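PDB 6D1P: glycosyl hydrolases family 2, sugar binding domain protein from Bacteroides uniformis str. 3978 T3 ii, which probably hydrolyses O-glycosidic bonds as a glycoside hydrolase family 2 beta-glucuronidase of a human gut bacterium. Local coordinates for residues Ile553-Asp558 / Gln669-Ala674; Pro621-Tyr626 / Val645-Pro650; Glu653-Gly658 / Thr690-Asp695. All blocks are in the same frame, centred on the assembly; numbering follows the deposited sequence.

Contact 1: Ile553-Asp558 / Gln669-Ala674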
loop_
_atom_site.group_PDB
_atom_site.type_symbol
_atom_site.label_atom_id
_atom_site.label_comp_id
_atom_site.label_asym_id
_atom_site.label_seq_id
_atom_site.Cartn_x
_atom_site.Cartn_y
_atom_site.Cartn_z
ATOM N N ILE A 553 3.368 -37.141 -3.061
ATOM C CA ILE A 553 4.617 -36.655 -3.633
ATOM C C ILE A 553 5.789 -37.527 -3.208
ATOM O O ILE A 553 6.791 -37.617 -3.924
ATOM C CB ILE A 553 4.853 -35.177 -3.279
ATOM C CG1 ILE A 553 5.672 -34.512 -4.394
ATOM C CG2 ILE A 553 5.566 -35.032 -1.939
ATOM C CD1 ILE A 553 4.920 -34.380 -5.706
ATOM N N ILE A 554 5.692 -38.177 -2.049
ATOM C CA ILE A 554 6.777 -39.035 -1.583
ATOM C C ILE A 554 6.968 -40.209 -2.540
ATOM O O ILE A 554 8.090 -40.535 -2.945
ATOM C CB ILE A 554 6.476 -39.487 -0.141
ATOM C CG1 ILE A 554 6.962 -38.405 0.833
ATOM C CG2 ILE A 554 7.071 -40.858 0.160
ATOM C CD1 ILE A 554 6.276 -38.434 2.157
ATOM N N ARG A 555 5.859 -40.822 -2.951
ATOM C CA ARG A 555 5.893 -41.869 -3.953
ATOM C C ARG A 555 6.425 -41.354 -5.282
ATOM O O ARG A 555 7.168 -42.063 -5.973
ATOM C CB ARG A 555 4.493 -42.447 -4.120
ATOM C CG ARG A 555 4.038 -43.282 -2.926
ATOM C CD ARG A 555 2.565 -43.588 -3.025
ATOM N NE ARG A 555 2.160 -44.635 -2.100
ATOM C CZ ARG A 555 2.051 -44.474 -0.782
ATOM N NH1 ARG A 555 2.330 -43.300 -0.219
ATOM N NH2 ARG A 555 1.661 -45.488 -0.023
ATOM N N LEU A 556 6.051 -40.125 -5.664
ATOM C CA LEU A 556 6.511 -39.585 -6.942
ATOM C C LEU A 556 8.009 -39.356 -6.921
ATOM O O LEU A 556 8.704 -39.688 -7.891
ATOM C CB LEU A 556 5.775 -38.282 -7.287
ATOM C CG LEU A 556 6.072 -37.565 -8.627
ATOM C CD1 LEU A 556 4.893 -36.670 -9.026
ATOM C CD2 LEU A 556 7.357 -36.721 -8.594
ATOM N N PHE A 557 8.526 -38.782 -5.827
ATOM C CA PHE A 557 9.968 -38.599 -5.708
ATOM C C PHE A 557 10.677 -39.950 -5.681
ATOM O O PHE A 557 11.701 -40.146 -6.347
ATOM C CB PHE A 557 10.309 -37.817 -4.437
ATOM C CG PHE A 557 9.887 -36.368 -4.450
ATOM C CD1 PHE A 557 10.103 -35.568 -5.558
ATOM C CD2 PHE A 557 9.302 -35.803 -3.315
ATOM C CE1 PHE A 557 9.728 -34.218 -5.554
ATOM C CE2 PHE A 557 8.926 -34.472 -3.285
ATOM C CZ PHE A 557 9.132 -33.668 -4.407
ATOM N N ASP A 558 10.144 -40.884 -4.890
ATOM C CA ASP A 558 10.703 -42.227 -4.762
ATOM C C ASP A 558 10.864 -42.874 -6.134
ATOM O O ASP A 558 11.970 -43.243 -6.541
ATOM C CB ASP A 558 9.776 -43.052 -3.855
ATOM C CG ASP A 558 10.387 -44.370 -3.404
ATOM O OD1 ASP A 558 9.774 -45.009 -2.532
ATOM O OD2 ASP A 558 11.458 -44.773 -3.896
ATOM N N GLN A 669 15.277 -50.614 -6.195
ATOM C CA GLN A 669 14.327 -51.042 -7.222
ATOM C C GLN A 669 13.052 -51.655 -6.662
ATOM O O GLN A 669 12.103 -51.864 -7.424
ATOM C CB GLN A 669 14.989 -52.047 -8.168
ATOM C CG GLN A 669 16.117 -51.457 -8.985
ATOM C CD GLN A 669 15.713 -50.133 -9.634
ATOM O OE1 GLN A 669 14.676 -50.045 -10.305
ATOM N NE2 GLN A 669 16.527 -49.093 -9.420
ATOM N N ASP A 670 12.999 -51.955 -5.366
ATOM C CA ASP A 670 11.834 -52.600 -4.751
ATOM C C ASP A 670 10.886 -51.504 -4.241
ATOM O O ASP A 670 10.787 -51.215 -3.046
ATOM C CB ASP A 670 12.292 -53.543 -3.639
ATOM C CG ASP A 670 11.242 -54.575 -3.258
ATOM O OD1 ASP A 670 10.043 -54.356 -3.523
ATOM O OD2 ASP A 670 11.626 -55.636 -2.705
ATOM N N PHE A 671 10.171 -50.881 -5.188
ATOM C CA PHE A 671 9.359 -49.703 -4.924
ATOM C C PHE A 671 8.066 -50.087 -4.206
ATOM O O PHE A 671 7.414 -51.057 -4.588
ATOM C CB PHE A 671 9.036 -48.993 -6.235
ATOM C CG PHE A 671 8.033 -47.887 -6.106
ATOM C CD1 PHE A 671 8.446 -46.587 -5.824
ATOM C CD2 PHE A 671 6.679 -48.129 -6.309
ATOM C CE1 PHE A 671 7.514 -45.542 -5.722
ATOM C CE2 PHE A 671 5.747 -47.095 -6.214
ATOM C CZ PHE A 671 6.163 -45.798 -5.916
ATOM N N PRO A 672 7.639 -49.307 -3.193
ATOM C CA PRO A 672 8.296 -48.075 -2.740
ATOM C C PRO A 672 9.129 -48.239 -1.485
ATOM O O PRO A 672 9.106 -49.300 -0.869
ATOM C CB PRO A 672 7.119 -47.157 -2.449
ATOM C CG PRO A 672 6.103 -48.126 -1.850
ATOM C CD PRO A 672 6.292 -49.440 -2.613
ATOM N N ALA A 673 9.824 -47.161 -1.110
ATOM C CA ALA A 673 10.675 -47.102 0.076
ATOM C C ALA A 673 11.865 -48.058 -0.006
ATOM O O ALA A 673 12.397 -48.467 1.030
ATOM C CB ALA A 673 9.879 -47.372 1.358
ATOM N N ALA A 674 12.297 -48.396 -1.230
ATOM C CA ALA A 674 13.477 -49.238 -1.467
ATOM C C ALA A 674 13.416 -50.539 -0.659
ATOM O O ALA A 674 14.401 -50.964 -0.050
ATOM C CB ALA A 674 14.777 -48.480 -1.179
HETATM O O HOH W 1 11.682 -47.914 -3.882
#

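Contact 2: Pro621-Tyr626 / Val645-Pro650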
loop_
_atom_site.group_PDB
_atom_site.type_symbol
_atom_site.label_atom_id
_atom_site.label_comp_id
_atom_site.label_asym_id
_atom_site.label_seq_id
_atom_site.Cartn_x
_atom_site.Cartn_y
_atom_site.Cartn_z
ATOM N N PRO A 621 24.825 -42.032 6.982
ATOM C CA PRO A 621 23.753 -42.932 7.413
ATOM C C PRO A 621 22.613 -42.178 8.085
ATOM O O PRO A 621 22.830 -41.290 8.912
ATOM C CB PRO A 621 24.464 -43.880 8.381
ATOM C CG PRO A 621 25.878 -43.896 7.894
ATOM C CD PRO A 621 26.155 -42.509 7.392
ATOM N N MET A 622 21.390 -42.527 7.694
ATOM C CA MET A 622 20.191 -41.909 8.224
ATOM C C MET A 622 19.068 -42.925 8.131
ATOM O O MET A 622 19.170 -43.940 7.434
ATOM C CB MET A 622 19.820 -40.610 7.481
ATOM C CG MET A 622 19.686 -40.753 5.947
ATOM S SD MET A 622 18.146 -41.542 5.417
ATOM C CE MET A 622 16.939 -40.280 5.795
ATOM N N LEU A 623 17.992 -42.620 8.839
ATOM C CA LEU A 623 16.828 -43.475 8.977
ATOM C C LEU A 623 15.659 -42.557 9.314
ATOM O O LEU A 623 15.766 -41.757 10.249
ATOM C CB LEU A 623 17.059 -44.508 10.087
ATOM C CG LEU A 623 15.963 -45.490 10.482
ATOM C CD1 LEU A 623 15.738 -46.502 9.380
ATOM C CD2 LEU A 623 16.349 -46.202 11.779
ATOM N N HIS A 624 14.568 -42.637 8.548
ATOM C CA HIS A 624 13.402 -41.784 8.776
ATOM C C HIS A 624 12.151 -42.596 8.514
ATOM O O HIS A 624 11.867 -42.952 7.368
ATOM C CB HIS A 624 13.406 -40.533 7.886
ATOM C CG HIS A 624 12.213 -39.629 8.094
ATOM N ND1 HIS A 624 12.242 -38.526 8.926
ATOM C CD2 HIS A 624 10.959 -39.680 7.587
ATOM C CE1 HIS A 624 11.062 -37.931 8.912
ATOM N NE2 HIS A 624 10.264 -38.613 8.111
ATOM N N ILE A 625 11.398 -42.870 9.571
ATOM C CA ILE A 625 10.078 -43.453 9.411
ATOM C C ILE A 625 9.151 -42.393 8.846
ATOM O O ILE A 625 9.052 -41.284 9.385
ATOM C CB ILE A 625 9.556 -43.969 10.755
ATOM C CG1 ILE A 625 10.562 -44.954 11.374
ATOM C CG2 ILE A 625 8.169 -44.562 10.579
ATOM C CD1 ILE A 625 10.344 -45.190 12.868
ATOM N N TYR A 626 8.465 -42.723 7.762
ATOM C CA TYR A 626 7.521 -41.780 7.199
ATOM C C TYR A 626 6.301 -41.681 8.109
ATOM O O TYR A 626 5.614 -42.677 8.352
ATOM C CB TYR A 626 7.131 -42.186 5.775
ATOM C CG TYR A 626 5.940 -41.425 5.257
ATOM C CD1 TYR A 626 5.862 -40.034 5.384
ATOM C CD2 TYR A 626 4.873 -42.088 4.665
ATOM C CE1 TYR A 626 4.751 -39.339 4.925
ATOM C CE2 TYR A 626 3.771 -41.401 4.199
ATOM C CZ TYR A 626 3.719 -40.030 4.329
ATOM O OH TYR A 626 2.611 -39.352 3.872
ATOM N N VAL A 645 9.685 -46.620 5.277
ATOM C CA VAL A 645 10.845 -46.050 5.941
ATOM C C VAL A 645 11.827 -45.598 4.881
ATOM O O VAL A 645 12.072 -46.315 3.903
ATOM C CB VAL A 645 11.509 -47.052 6.902
ATOM C CG1 VAL A 645 12.745 -46.434 7.496
ATOM C CG2 VAL A 645 10.538 -47.447 8.005
ATOM N N TYR A 646 12.391 -44.419 5.065
ATOM C CA TYR A 646 13.349 -43.894 4.105
ATOM C C TYR A 646 14.705 -43.866 4.796
ATOM O O TYR A 646 14.969 -43.025 5.660
ATOM C CB TYR A 646 12.885 -42.541 3.538
ATOM C CG TYR A 646 11.763 -42.799 2.550
ATOM C CD1 TYR A 646 12.041 -43.063 1.199
ATOM C CD2 TYR A 646 10.436 -42.890 2.979
ATOM C CE1 TYR A 646 11.022 -43.357 0.297
ATOM C CE2 TYR A 646 9.416 -43.191 2.089
ATOM C CZ TYR A 646 9.722 -43.433 0.748
ATOM O OH TYR A 646 8.714 -43.734 -0.129
ATOM N N SER A 647 15.553 -44.823 4.422
ATOM C CA SER A 647 16.886 -44.944 4.979
ATOM C C SER A 647 17.854 -45.327 3.870
ATOM O O SER A 647 17.479 -46.005 2.910
ATOM C CB SER A 647 16.899 -45.989 6.112
ATOM O OG SER A 647 18.224 -46.358 6.456
ATOM N N ASN A 648 19.100 -44.861 3.997
ATOM C CA ASN A 648 20.217 -45.365 3.213
ATOM C C ASN A 648 21.010 -46.443 3.954
ATOM O O ASN A 648 22.125 -46.773 3.532
ATOM C CB ASN A 648 21.154 -44.221 2.817
ATOM C CG ASN A 648 21.575 -43.386 4.004
ATOM O OD1 ASN A 648 21.154 -43.639 5.145
ATOM N ND2 ASN A 648 22.410 -42.388 3.751
ATOM N N CYS A 649 20.484 -46.960 5.068
ATOM C CA CYS A 649 21.142 -48.058 5.769
ATOM C C CYS A 649 20.868 -49.371 5.036
ATOM O O CYS A 649 19.746 -49.588 4.561
ATOM C CB CYS A 649 20.649 -48.157 7.221
ATOM S SG CYS A 649 21.299 -46.886 8.373
ATOM N N PRO A 650 21.862 -50.268 4.933
ATOM C CA PRO A 650 21.631 -51.534 4.201
ATOM C C PRO A 650 20.499 -52.371 4.769
ATOM O O PRO A 650 19.757 -52.997 3.998
ATOM C CB PRO A 650 22.978 -52.261 4.316
ATOM C CG PRO A 650 23.978 -51.168 4.503
ATOM C CD PRO A 650 23.277 -50.079 5.295
#

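Contact 3: Glu653-Gly658 / Thr690-Asp695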
loop_
_atom_site.group_PDB
_atom_site.type_symbol
_atom_site.label_atom_id
_atom_site.label_comp_id
_atom_site.label_asym_id
_atom_site.label_seq_id
_atom_site.Cartn_x
_atom_site.Cartn_y
_atom_site.Cartn_z
ATOM N N GLU A 653 15.324 -52.610 10.724
ATOM C CA GLU A 653 14.323 -53.389 11.428
ATOM C C GLU A 653 13.251 -52.464 11.990
ATOM O O GLU A 653 13.561 -51.424 12.590
ATOM C CB GLU A 653 14.955 -54.226 12.541
ATOM C CG GLU A 653 13.927 -55.059 13.289
ATOM C CD GLU A 653 14.535 -56.199 14.096
ATOM O OE1 GLU A 653 13.752 -57.123 14.415
ATOM O OE2 GLU A 653 15.764 -56.165 14.392
ATOM N N LEU A 654 11.996 -52.856 11.796
ATOM C CA LEU A 654 10.847 -52.117 12.276
ATOM C C LEU A 654 10.296 -52.796 13.518
ATOM O O LEU A 654 10.252 -54.028 13.597
ATOM C CB LEU A 654 9.761 -52.044 11.199
ATOM C CG LEU A 654 8.638 -51.061 11.514
ATOM C CD1 LEU A 654 9.153 -49.632 11.392
ATOM C CD2 LEU A 654 7.424 -51.302 10.628
ATOM N N PHE A 655 9.878 -51.989 14.487
ATOM C CA PHE A 655 9.200 -52.492 15.670
ATOM C C PHE A 655 7.895 -51.733 15.820
ATOM O O PHE A 655 7.876 -50.501 15.711
ATOM C CB PHE A 655 10.037 -52.320 16.943
ATOM C CG PHE A 655 11.440 -52.851 16.848
ATOM C CD1 PHE A 655 11.747 -54.126 17.309
ATOM C CD2 PHE A 655 12.463 -52.056 16.360
ATOM C CE1 PHE A 655 13.051 -54.608 17.243
ATOM C CE2 PHE A 655 13.770 -52.535 16.283
ATOM C CZ PHE A 655 14.060 -53.812 16.729
ATOM N N VAL A 656 6.818 -52.465 16.075
ATOM C CA VAL A 656 5.508 -51.887 16.327
ATOM C C VAL A 656 5.045 -52.348 17.707
ATOM O O VAL A 656 4.912 -53.558 17.953
ATOM C CB VAL A 656 4.504 -52.277 15.237
ATOM C CG1 VAL A 656 3.148 -51.629 15.506
ATOM C CG2 VAL A 656 5.053 -51.859 13.891
ATOM N N ASN A 657 4.823 -51.385 18.610
ATOM C CA ASN A 657 4.358 -51.664 19.975
ATOM C C ASN A 657 5.246 -52.702 20.668
ATOM O O ASN A 657 4.765 -53.616 21.342
ATOM C CB ASN A 657 2.888 -52.100 19.964
ATOM C CG ASN A 657 1.941 -50.956 19.630
ATOM O OD1 ASN A 657 2.253 -49.788 19.879
ATOM N ND2 ASN A 657 0.773 -51.285 19.080
ATOM N N GLY A 658 6.564 -52.562 20.490
ATOM C CA GLY A 658 7.535 -53.487 21.037
ATOM C C GLY A 658 7.784 -54.746 20.223
ATOM O O GLY A 658 8.826 -55.385 20.413
ATOM N N THR A 690 8.834 -47.966 15.990
ATOM C CA THR A 690 10.247 -47.644 16.013
ATOM C C THR A 690 10.954 -48.408 14.913
ATOM O O THR A 690 10.460 -49.417 14.407
ATOM C CB THR A 690 10.885 -47.984 17.360
ATOM O OG1 THR A 690 10.836 -49.403 17.546
ATOM C CG2 THR A 690 10.143 -47.288 18.489
ATOM N N ALA A 691 12.142 -47.923 14.582
ATOM C CA ALA A 691 12.973 -48.514 13.552
ATOM C C ALA A 691 14.425 -48.436 13.975
ATOM O O ALA A 691 14.859 -47.457 14.592
ATOM C CB ALA A 691 12.803 -47.809 12.193
ATOM N N THR A 692 15.172 -49.476 13.623
ATOM C CA THR A 692 16.614 -49.471 13.779
ATOM C C THR A 692 17.251 -49.873 12.456
ATOM O O THR A 692 16.875 -50.881 11.847
ATOM C CB THR A 692 17.053 -50.401 14.916
ATOM O OG1 THR A 692 16.476 -49.941 16.145
ATOM C CG2 THR A 692 18.567 -50.400 15.044
ATOM N N GLY A 693 18.179 -49.056 11.997
ATOM C CA GLY A 693 18.921 -49.326 10.789
ATOM C C GLY A 693 20.336 -49.670 11.188
ATOM O O GLY A 693 20.861 -49.155 12.182
ATOM N N TYR A 694 20.945 -50.556 10.417
ATOM C CA TYR A 694 22.287 -51.023 10.699
ATOM C C TYR A 694 23.166 -50.636 9.526
ATOM O O TYR A 694 22.827 -50.924 8.373
ATOM C CB TYR A 694 22.292 -52.536 10.926
ATOM C CG TYR A 694 21.234 -52.996 11.913
ATOM C CD1 TYR A 694 21.521 -53.088 13.281
ATOM C CD2 TYR A 694 19.946 -53.332 11.483
ATOM C CE1 TYR A 694 20.558 -53.513 14.195
ATOM C CE2 TYR A 694 18.977 -53.757 12.387
ATOM C CZ TYR A 694 19.287 -53.849 13.746
ATOM O OH TYR A 694 18.323 -54.274 14.649
ATOM N N ASP A 695 24.258 -49.935 9.816
ATOM C CA ASP A 695 25.324 -49.724 8.841
ATOM C C ASP A 695 26.609 -50.169 9.529
ATOM O O ASP A 695 27.217 -49.402 10.287
ATOM C CB ASP A 695 25.400 -48.273 8.362
ATOM C CG ASP A 695 26.453 -48.079 7.261
ATOM O OD1 ASP A 695 26.505 -48.919 6.332
ATOM O OD2 ASP A 695 27.235 -47.101 7.328
#

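Contact 1: Ile553-Asp558 / Gln669-Ala674
Asp558, on the helix segment 553-558, meets the loop segment 669-674 at Phe671, Pro672 and Ala673. The tight part is the carboxylate. OD1 of Asp558 takes the backbone N-H of Ala673 on its syn lone pair, N to OD1 2.6 Å, and the bond is nearly straight at 175°. CG of Asp558 stands anti to the backbone N (chi1 -168°), which carries the carboxylate out to the loop. OD1 also lies 3.4 Å from CA of Pro672. The hydroxyl of Tyr646 probably shares a hydrogen bond with OD1, and that of Tyr616 is bonded to OD2. With a water, four bonds grip the buried carboxylate. The backbone N-H and the water both donate to it, which would favour the ionised form.

The Phe671 ring lies beside it, its plane 56° from the carboxylate. Its edge faces the helix, with CE1 3.5 Å from the backbone O of Arg555. One face is covered by the next residue: CB of Pro672 sits 3.5 Å above the ring centre, after a cis peptide bond.

The looser side is bridged by water. This water donates to OD2 of Asp558 at 3.1 Å and accepts from the backbone N of Ala674 at 2.8 Å. Farther along, the loop is partly exposed at Gln669 and Asp670. Of the Arg555 side chain, only CB comes near the ring, by CZ; its guanidinium forms a salt bridge with Glu642.

The contact joins the TIM-barrel region to the DUF4982 region. Helix 550-564 has helix 609-617 against Ile554 and Phe557, while strand 641-647 packs on Pro672 and Ala673.

Contact 2: Pro621-Tyr626 / Val645-Pro650
Backbone hydrogen bonds pair strand 623-625 with strand 641-647. The N-H of Tyr646 reaches O of His624 at 2.8 Å, from above the carbonyl plane. The return bond from N of His624 to O of Tyr646 is weak, bent to 130°.

Side-chain bonds continue the pairing at Met622. OG of Ser647 donates to O of Met622 at 2.8 Å and accepts the backbone N-H of Cys649 at 2.7 Å, an ST turn. CG of Asn648 is in the crowded position between N and carbonyl carbon (chi1 52°). This brings OD1 to N of Met622 at 2.8 Å, in the amide plane and on a lone pair. Its ND2 binds the carbonyls of Ser618 and Lys620, which fixes how the amide is turned. NE2 of His624 bonds to Glu608.

Strand 623-625 is an outer strand of a three-stranded antiparallel sheet and 641-647 the middle one, consistent with the immunoglobulin-like E-set fold assigned to the DUF4982 family.

Apolar contacts line the sheet face bearing Leu623, Ile625 and Val645. CD1 of Leu623 touches CG1 of Val645 at 3.5 Å. Ile625 lies alongside Val645, pointing the same way.

Ring stacking holds His624, between Tyr611 and His628 as partners.

Met622, bent at chi2 and chi3, lays its CE against O of Tyr646 at 3.4 Å.

Contact 3: Glu653-Gly658 / Thr690-Asp695
Two neighbouring antiparallel strands of a five-stranded mixed sheet meet here, with strand 651-656 lying between 685-695 and 659-665. Two hydrogen-bonded pairs flank a non-hydrogen-bonded one. N of Glu653 reaches O of Thr692 at 2.6 Å, nearly along the C=O axis, and N of Thr692 returns to O of Glu653. Two residues on, beyond the Leu654-Ala691 pair, N of Phe655 binds O of Thr690 at 2.6 Å, from above the carbonyl plane. N of Thr690 answers to O of Phe655 at 2.7 Å.

On the face with Glu653, Phe655 and Thr690, the hydroxyl of Thr690 presses on Phe655, with OG1 3.1 Å from CB. The ring turns an edge to Thr692, CE2 to OG1 3.8 Å, and that hydroxyl is bonded to Asp701. An alanine here, at Phe655, removes the ring and would probably loosen the packing beside OG1 of Thr690 and at OG1 of Thr692. The extended Glu653 reaches Tyr694, whose OH gives OE2 a weak bond of 3.2 Å.

On the other face, CD1 of Leu654 lies 4.2 Å from CB of Ala691. Leu654 also touches Trp678 of strand 677-680, and Leu623 packs on Ala691. Apolar residues facing a second sheet in this way are characteristic of a beta sandwich, consistent with the immunoglobulin-like E-set fold of the family.

Overall arrangement
Contacts 2 and 3 belong to the two facing sheets of one beta-sandwich domain, their centres about 10 Å apart. Strands 641-647 and 651-656 follow each other in the chain and pass from the first sheet to the second. Leu623 of contact 2 packs against Gly693 of contact 3, and Pro650 against Tyr694. Contact 1 lies about 13 Å from contact 2 and about 20 Å from contact 3, centre to centre. It touches contact 2, where Ile554 packs on Tyr626, but not contact 3. Along the chain, contact 2 is nested inside the loop closed by contact 1, whereas contacts 1 and 3 interleave. The sandwich is therefore held to barrel helix 550-564 through the sheet of contact 2 and the loop 669-674.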